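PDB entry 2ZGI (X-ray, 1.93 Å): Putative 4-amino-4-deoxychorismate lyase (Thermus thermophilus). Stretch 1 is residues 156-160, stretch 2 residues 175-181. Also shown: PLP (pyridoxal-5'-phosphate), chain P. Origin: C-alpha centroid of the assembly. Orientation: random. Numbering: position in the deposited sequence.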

# COMPACT_ATOMS: atom_id res chain seq x y z
N HIS D 156 -1.27 -10.33 2.53
CA HIS D 156 -1.37 -11.78 2.56
C HIS D 156 -1.58 -12.26 1.11
O HIS D 156 -2.20 -11.53 0.34
CB HIS D 156 -2.58 -12.27 3.35
CG HIS D 156 -2.65 -11.75 4.74
ND1 HIS D 156 -1.70 -12.05 5.69
CD2 HIS D 156 -3.55 -10.96 5.35
CE1 HIS D 156 -2.03 -11.49 6.84
NE2 HIS D 156 -3.14 -10.80 6.65
N VAL D 157 -1.07 -13.45 0.78
CA VAL D 157 -1.37 -14.14 -0.49
C VAL D 157 -2.67 -14.90 -0.30
O VAL D 157 -2.74 -15.86 0.50
CB VAL D 157 -0.28 -15.14 -0.91
CG1 VAL D 157 -0.64 -15.81 -2.26
CG2 VAL D 157 1.12 -14.45 -0.99
N VAL D 158 -3.71 -14.48 -1.02
CA VAL D 158 -5.05 -15.04 -0.75
C VAL D 158 -5.81 -15.78 -1.88
O VAL D 158 -6.91 -16.32 -1.64
CB VAL D 158 -5.99 -13.96 -0.16
CG1 VAL D 158 -5.38 -13.36 1.13
CG2 VAL D 158 -6.29 -12.87 -1.18
N ASP D 159 -5.30 -15.77 -3.10
CA ASP D 159 -6.02 -16.45 -4.17
C ASP D 159 -5.13 -16.63 -5.38
O ASP D 159 -4.05 -15.97 -5.51
CB ASP D 159 -7.31 -15.68 -4.55
CG ASP D 159 -8.55 -16.60 -4.70
OD1 ASP D 159 -8.40 -17.78 -5.06
OD2 ASP D 159 -9.70 -16.11 -4.45
N GLY D 160 -5.53 -17.57 -6.23
CA GLY D 160 -5.04 -17.65 -7.60
C GLY D 160 -6.05 -16.98 -8.51
O GLY D 160 -7.17 -16.70 -8.08
N LEU D 175 -5.17 -24.37 4.13
CA LEU D 175 -5.97 -23.64 3.16
C LEU D 175 -5.80 -22.15 3.41
O LEU D 175 -6.00 -21.64 4.54
CB LEU D 175 -7.45 -24.03 3.24
CG LEU D 175 -7.83 -25.52 3.40
CD1 LEU D 175 -9.31 -25.70 3.08
CD2 LEU D 175 -6.96 -26.48 2.58
N LEU D 176 -5.39 -21.43 2.36
CA LEU D 176 -5.03 -20.03 2.50
C LEU D 176 -6.31 -19.21 2.53
O LEU D 176 -7.10 -19.29 1.57
CB LEU D 176 -4.12 -19.58 1.34
CG LEU D 176 -2.60 -19.75 1.48
CD1 LEU D 176 -2.21 -21.18 1.82
CD2 LEU D 176 -1.91 -19.33 0.20
N GLU D 177 -6.53 -18.45 3.60
CA GLU D 177 -7.75 -17.65 3.73
C GLU D 177 -7.67 -16.35 2.96
O GLU D 177 -6.59 -15.96 2.50
CB GLU D 177 -8.07 -17.35 5.20
CG GLU D 177 -8.21 -18.56 6.05
CD GLU D 177 -8.40 -18.24 7.51
OE1 GLU D 177 -8.08 -17.12 7.96
OE2 GLU D 177 -8.88 -19.14 8.23
N GLY D 178 -8.82 -15.69 2.83
CA GLY D 178 -8.93 -14.35 2.28
C GLY D 178 -9.39 -14.22 0.83
O GLY D 178 -9.52 -13.12 0.33
N GLY D 179 -9.64 -15.35 0.17
CA GLY D 179 -10.07 -15.35 -1.22
C GLY D 179 -11.44 -16.01 -1.35
O GLY D 179 -12.25 -15.96 -0.42
N LEU D 180 -11.68 -16.64 -2.49
CA LEU D 180 -12.89 -17.42 -2.70
C LEU D 180 -12.79 -18.74 -1.95
O LEU D 180 -11.76 -19.41 -2.02
CB LEU D 180 -13.05 -17.68 -4.21
CG LEU D 180 -14.16 -18.64 -4.67
CD1 LEU D 180 -15.51 -18.18 -4.19
CD2 LEU D 180 -14.14 -18.75 -6.16
N GLU D 181 -13.82 -19.12 -1.20
CA GLU D 181 -13.91 -20.51 -0.74
C GLU D 181 -14.30 -21.36 -1.95
O GLU D 181 -15.50 -21.49 -2.31
CB GLU D 181 -14.89 -20.74 0.42
CG GLU D 181 -14.56 -22.03 1.23
CD GLU D 181 -15.70 -22.44 2.20
OE1 GLU D 181 -15.61 -22.11 3.40
OE2 GLU D 181 -16.69 -23.09 1.78
N1 PLP P . -10.12 -18.68 -7.25
C2 PLP P . -10.87 -17.85 -8.01
C2A PLP P . -10.54 -16.39 -8.05
C3 PLP P . -11.93 -18.36 -8.77
O3 PLP P . -12.65 -17.49 -9.53
C4 PLP P . -12.22 -19.73 -8.70
C4A PLP P . -13.37 -20.36 -9.45
C5 PLP P . -11.45 -20.55 -7.88
C6 PLP P . -10.40 -19.98 -7.16
C5A PLP P . -11.68 -22.04 -7.77
O4P PLP P . -12.92 -22.42 -7.19
P PLP P . -13.61 -23.85 -7.42
O1P PLP P . -12.70 -24.89 -6.82
O2P PLP P . -13.76 -24.10 -8.91
O3P PLP P . -14.90 -23.61 -6.71
O HOH W 1 -3.79 -16.41 3.17
O HOH W 2 -7.76 -19.00 -1.76
O HOH W 3 -9.69 -19.54 -3.66

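Contact between stretch 1 (156-160) and stretch 2 (175-181), a small, mostly buried interface of 278 Å² held by one direct hydrogen bond, bridging waters and close packing. H156 leads into the strand without touching stretch 2. At V157 the strand begins; its CA-to-CB bond points sideways and the side chain is in the t rotamer, and contact comes mainly through its backbone, where O lies 3.6 Å from L176 CD2. The side chains only just meet, V157 CG1 standing 4.5 Å from L176 CD2, an apolar pair suited to a buried position. V157 O and E177 O, two acceptors that cannot bond to each other, are joined by water 1, 2.9 Å from each. E177 takes part through its backbone, its CA-to-CB bond pointing away from stretch 1.

V158 is the residue most covered by stretch 2 (70 Å²). Its CA-to-CB bond points toward stretch 2 and, with the side chain in the m rotamer, V158 CG1 comes to 3.2 Å from E177 O and V158 CB to 3.6 Å from G178 C. Compact and branched at CB, it fits against bare backbone, and glycine opposite leaves it room: a CB on G178 would lie 2.6 Å from V158 CG1. The backbone of G178 (phi 100°, psi -1°) calls for glycine by itself, since a CB would also jam against the carbonyl O of E177. V158 O receives a CA-H...O contact from G179 CA at 3.3 Å; G179 N, 3.4 Å from the same V158 O, is at a poor angle for a hydrogen bond. Water 2 lies 2.8 Å from V158 O and reaches L176 O through a weak bond of 3.4 Å.

D159 supplies the direct polar link. Its CA-to-CB bond points sideways, but the carboxylate comes nearer, and D159 OD2 accepts a nearly straight hydrogen bond from L180 N (2.8 Å, 168°). The same D159 OD2 passes 3.3 Å from G179 CA; a CB on G179 would lie 2.4 Å from D159 OD2 and 2.2 Å from V158 O, so the missing side chain lets the two stretches close up. D159 OD1 lies 2.9 Å from N1 of the PLP ring, and water 3 sits 2.6 Å from both D159 OD1 and L180 O. The buried carboxylate thus ties the turn to the cofactor site, where L180, in the t rotamer, places CD2 3.3 Å from PLP C4.

G160 does not touch stretch 2. Its N makes a weak 3.1 Å hydrogen bond to D159 OD1, and G160 O approaches PLP C2A at 3.4 Å.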